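Local coordinates for sugar ABC transporter, periplasmic sugar-binding protein (Caulobacter crescentus, PDB 4IRX) that binds myo-inositol between its two lobes as the periplasmic receptor of an ABC-type sugar transport system, at residues E233-I238 against G285-A290. Numbering follows the deposited sequence.
Sequences EALARI and GNLTEA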
ATOM      1  N   GLU A 233     -13.371   5.904   4.654  1.00 14.54           N
ATOM      2  CA  GLU A 233     -14.356   4.902   5.050  1.00 14.32           C
ATOM      3  C   GLU A 233     -13.925   4.210   6.336  1.00 13.83           C
ATOM      4  O   GLU A 233     -14.741   3.954   7.226  1.00 14.32           O
ATOM      5  CB  GLU A 233     -14.544   3.888   3.907  1.00 19.78           C
ATOM      6  CG  GLU A 233     -15.751   2.978   3.995  1.00 23.96           C
ATOM      7  CD  GLU A 233     -15.870   2.092   2.752  1.00 26.63           C
ATOM      8  OE1 GLU A 233     -14.980   2.171   1.870  1.00 38.59           O
ATOM      9  OE2 GLU A 233     -16.842   1.322   2.673  1.00 39.91           O
ATOM     10  N   ALA A 234     -12.631   3.915   6.451  1.00 13.20           N
ATOM     11  CA  ALA A 234     -12.110   3.293   7.666  1.00 11.05           C
ATOM     12  C   ALA A 234     -12.128   4.277   8.837  1.00 11.95           C
ATOM     13  O   ALA A 234     -12.422   3.900   9.971  1.00 13.14           O
ATOM     14  CB  ALA A 234     -10.684   2.776   7.439  1.00 13.11           C
ATOM     15  N   LEU A 235     -11.771   5.525   8.560  1.00 10.39           N
ATOM     16  CA  LEU A 235     -11.797   6.558   9.594  1.00 12.12           C
ATOM     17  C   LEU A 235     -13.204   6.665  10.220  1.00 10.05           C
ATOM     18  O   LEU A 235     -13.333   6.800  11.440  1.00 10.80           O
ATOM     19  CB  LEU A 235     -11.305   7.915   9.031  1.00 12.84           C
ATOM     20  CG  LEU A 235      -9.875   7.941   8.447  1.00 11.31           C
ATOM     21  CD1 LEU A 235      -9.549   9.313   7.835  1.00 12.77           C
ATOM     22  CD2 LEU A 235      -8.901   7.651   9.562  1.00 10.40           C
ATOM     23  N   ALA A 236     -14.229   6.577   9.378  1.00 11.95           N
ATOM     24  CA  ALA A 236     -15.616   6.615   9.842  1.00 13.48           C
ATOM     25  C   ALA A 236     -15.954   5.431  10.721  1.00 13.75           C
ATOM     26  O   ALA A 236     -16.656   5.592  11.724  1.00 13.65           O
ATOM     27  CB  ALA A 236     -16.560   6.714   8.660  1.00 16.18           C
ATOM     28  N   ARG A 237     -15.446   4.245  10.374  1.00 10.56           N
ATOM     29  CA  ARG A 237     -15.652   3.075  11.207  1.00 11.83           C
ATOM     30  C   ARG A 237     -14.959   3.171  12.555  1.00 13.52           C
ATOM     31  O   ARG A 237     -15.428   2.609  13.551  1.00 14.05           O
ATOM     32  CB  ARG A 237     -15.200   1.802  10.473  1.00 13.58           C
ATOM     33  CG  ARG A 237     -15.995   1.437   9.212  1.00 16.03           C
ATOM     34  CD  ARG A 237     -17.421   1.050   9.534  1.00 20.97           C
ATOM     35  NE  ARG A 237     -18.294   2.218   9.573  1.00 26.11           N
ATOM     36  CZ  ARG A 237     -19.271   2.418  10.459  1.00 26.94           C
ATOM     37  NH1 ARG A 237     -19.540   1.512  11.386  1.00 33.88           N
ATOM     38  NH2 ARG A 237     -20.000   3.524  10.397  1.00 36.39           N
ATOM     39  N   ILE A 238     -13.808   3.836  12.578  1.00 11.21           N
ATOM     40  CA  ILE A 238     -13.110   4.054  13.835  1.00  9.88           C
ATOM     41  C   ILE A 238     -13.890   5.058  14.676  1.00 12.83           C
ATOM     42  O   ILE A 238     -14.087   4.851  15.881  1.00 16.16           O
ATOM     43  CB  ILE A 238     -11.658   4.510  13.595  1.00 10.86           C
ATOM     44  CG1 ILE A 238     -10.899   3.365  12.904  1.00 11.12           C
ATOM     45  CG2 ILE A 238     -11.007   4.930  14.923  1.00 13.72           C
ATOM     46  CD1 ILE A 238      -9.518   3.729  12.371  1.00 15.71           C
ATOM     47  N   GLY A 285      -8.574   8.438  19.240  1.00 18.33           N
ATOM     48  CA  GLY A 285      -7.980   9.605  19.871  1.00 23.56           C
ATOM     49  C   GLY A 285      -7.158  10.510  18.971  1.00 24.83           C
ATOM     50  O   GLY A 285      -6.934  11.672  19.320  1.00 24.53           O
ATOM     51  N   ASN A 286      -6.760  10.034  17.788  1.00 16.41           N
ATOM     52  CA  ASN A 286      -5.964  10.891  16.916  1.00 19.09           C
ATOM     53  C   ASN A 286      -6.405  10.790  15.473  1.00 14.76           C
ATOM     54  O   ASN A 286      -5.593  10.868  14.552  1.00 15.17           O
ATOM     55  CB  ASN A 286      -4.450  10.614  17.034  1.00 16.13           C
ATOM     56  CG  ASN A 286      -4.061   9.232  16.524  1.00 18.05           C
ATOM     57  OD1 ASN A 286      -4.850   8.287  16.582  1.00 16.44           O
ATOM     58  ND2 ASN A 286      -2.847   9.114  16.007  1.00 15.29           N
ATOM     59  N   LEU A 287      -7.718  10.686  15.284  1.00 13.01           N
ATOM     60  CA  LEU A 287      -8.276  10.626  13.934  1.00 11.80           C
ATOM     61  C   LEU A 287      -7.840  11.807  13.075  1.00 13.48           C
ATOM     62  O   LEU A 287      -7.645  11.657  11.866  1.00 12.46           O
ATOM     63  CB  LEU A 287      -9.797  10.550  13.988  1.00 15.48           C
ATOM     64  CG  LEU A 287     -10.374   9.182  14.355  1.00 13.63           C
ATOM     65  CD1 LEU A 287     -11.792   9.332  14.877  1.00 19.25           C
ATOM     66  CD2 LEU A 287     -10.364   8.262  13.132  1.00 17.89           C
ATOM     67  N   THR A 288      -7.668  12.974  13.684  1.00 14.56           N
ATOM     68  CA  THR A 288      -7.312  14.147  12.884  1.00 14.06           C
ATOM     69  C   THR A 288      -5.858  14.166  12.429  1.00 15.47           C
ATOM     70  O   THR A 288      -5.475  15.055  11.658  1.00 18.07           O
ATOM     71  CB  THR A 288      -7.669  15.474  13.590  1.00 17.53           C
ATOM     72  OG1 THR A 288      -6.972  15.519  14.841  1.00 22.33           O
ATOM     73  CG2 THR A 288      -9.167  15.528  13.864  1.00 17.12           C
ATOM     74  N   GLU A 289      -5.066  13.178  12.861  1.00 13.92           N
ATOM     75  CA  GLU A 289      -3.717  12.991  12.331  1.00 14.60           C
ATOM     76  C   GLU A 289      -3.732  12.258  10.991  1.00 13.14           C
ATOM     77  O   GLU A 289      -2.690  12.153  10.317  1.00 15.79           O
ATOM     78  CB  GLU A 289      -2.814  12.267  13.350  1.00 17.80           C
ATOM     79  CG  GLU A 289      -2.523  13.158  14.563  1.00 20.69           C
ATOM     80  CD  GLU A 289      -1.584  12.574  15.594  1.00 36.84           C
ATOM     81  OE1 GLU A 289      -1.149  11.412  15.456  1.00 26.05           O
ATOM     82  OE2 GLU A 289      -1.289  13.308  16.568  1.00 40.38           O
ATOM     83  N   ALA A 290      -4.897  11.776  10.579  1.00 13.48           N
ATOM     84  CA  ALA A 290      -5.001  11.145   9.269  1.00 11.21           C
ATOM     85  C   ALA A 290      -5.045  12.225   8.215  1.00 11.47           C
ATOM     86  O   ALA A 290      -5.760  13.202   8.370  1.00 13.79           O
ATOM     87  CB  ALA A 290      -6.240  10.256   9.186  1.00 11.20           C
TER
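In one alpha/beta lobe of this periplasmic binding protein, the short helix 232-239 packs through L235 and I238, one turn apart, against the 3-10 turn that follows strand 275-282. L287 reaches across from that turn and puts one methyl, CD2, between the two helix residues. CD2 lies 3.8 Å from CG2 of I238 and 3.9 Å from CD2 of L235, and its side chain and those of L235 and I238 point in opposing directions and lie alongside each other. The same methyl also rests against the helix backbone, 3.7 Å from the carbonyl O of L235. With its CG anti to the carbonyl carbon (chi1 -59°), L235 extends from the helix so that the fork of its two methyls faces A290 CB, with CD1 and CD2 each 3.7 Å away. I282 touches both leucines, and M296 at the C-terminus adds to the cover on L235. The turn itself is tied together by polar bonds away from the helix. N286 ND2 donates to E289 OE1 at 2.9 Å, nearly straight at 166°; the carboxylate oxygen lies close to the amide plane, whereas the amide nitrogen approaches from above the carboxylate plane. N286 ND2 also bonds L281 O, and N286 OD1 bonds T283 N, linking the turn to the end of strand 275-282 and the residue after it. Helix and turn thus pack together within one lobe of the two-lobed periplasmic binding protein fold, the L235 side chain about 13 Å from the bound myo-inositol.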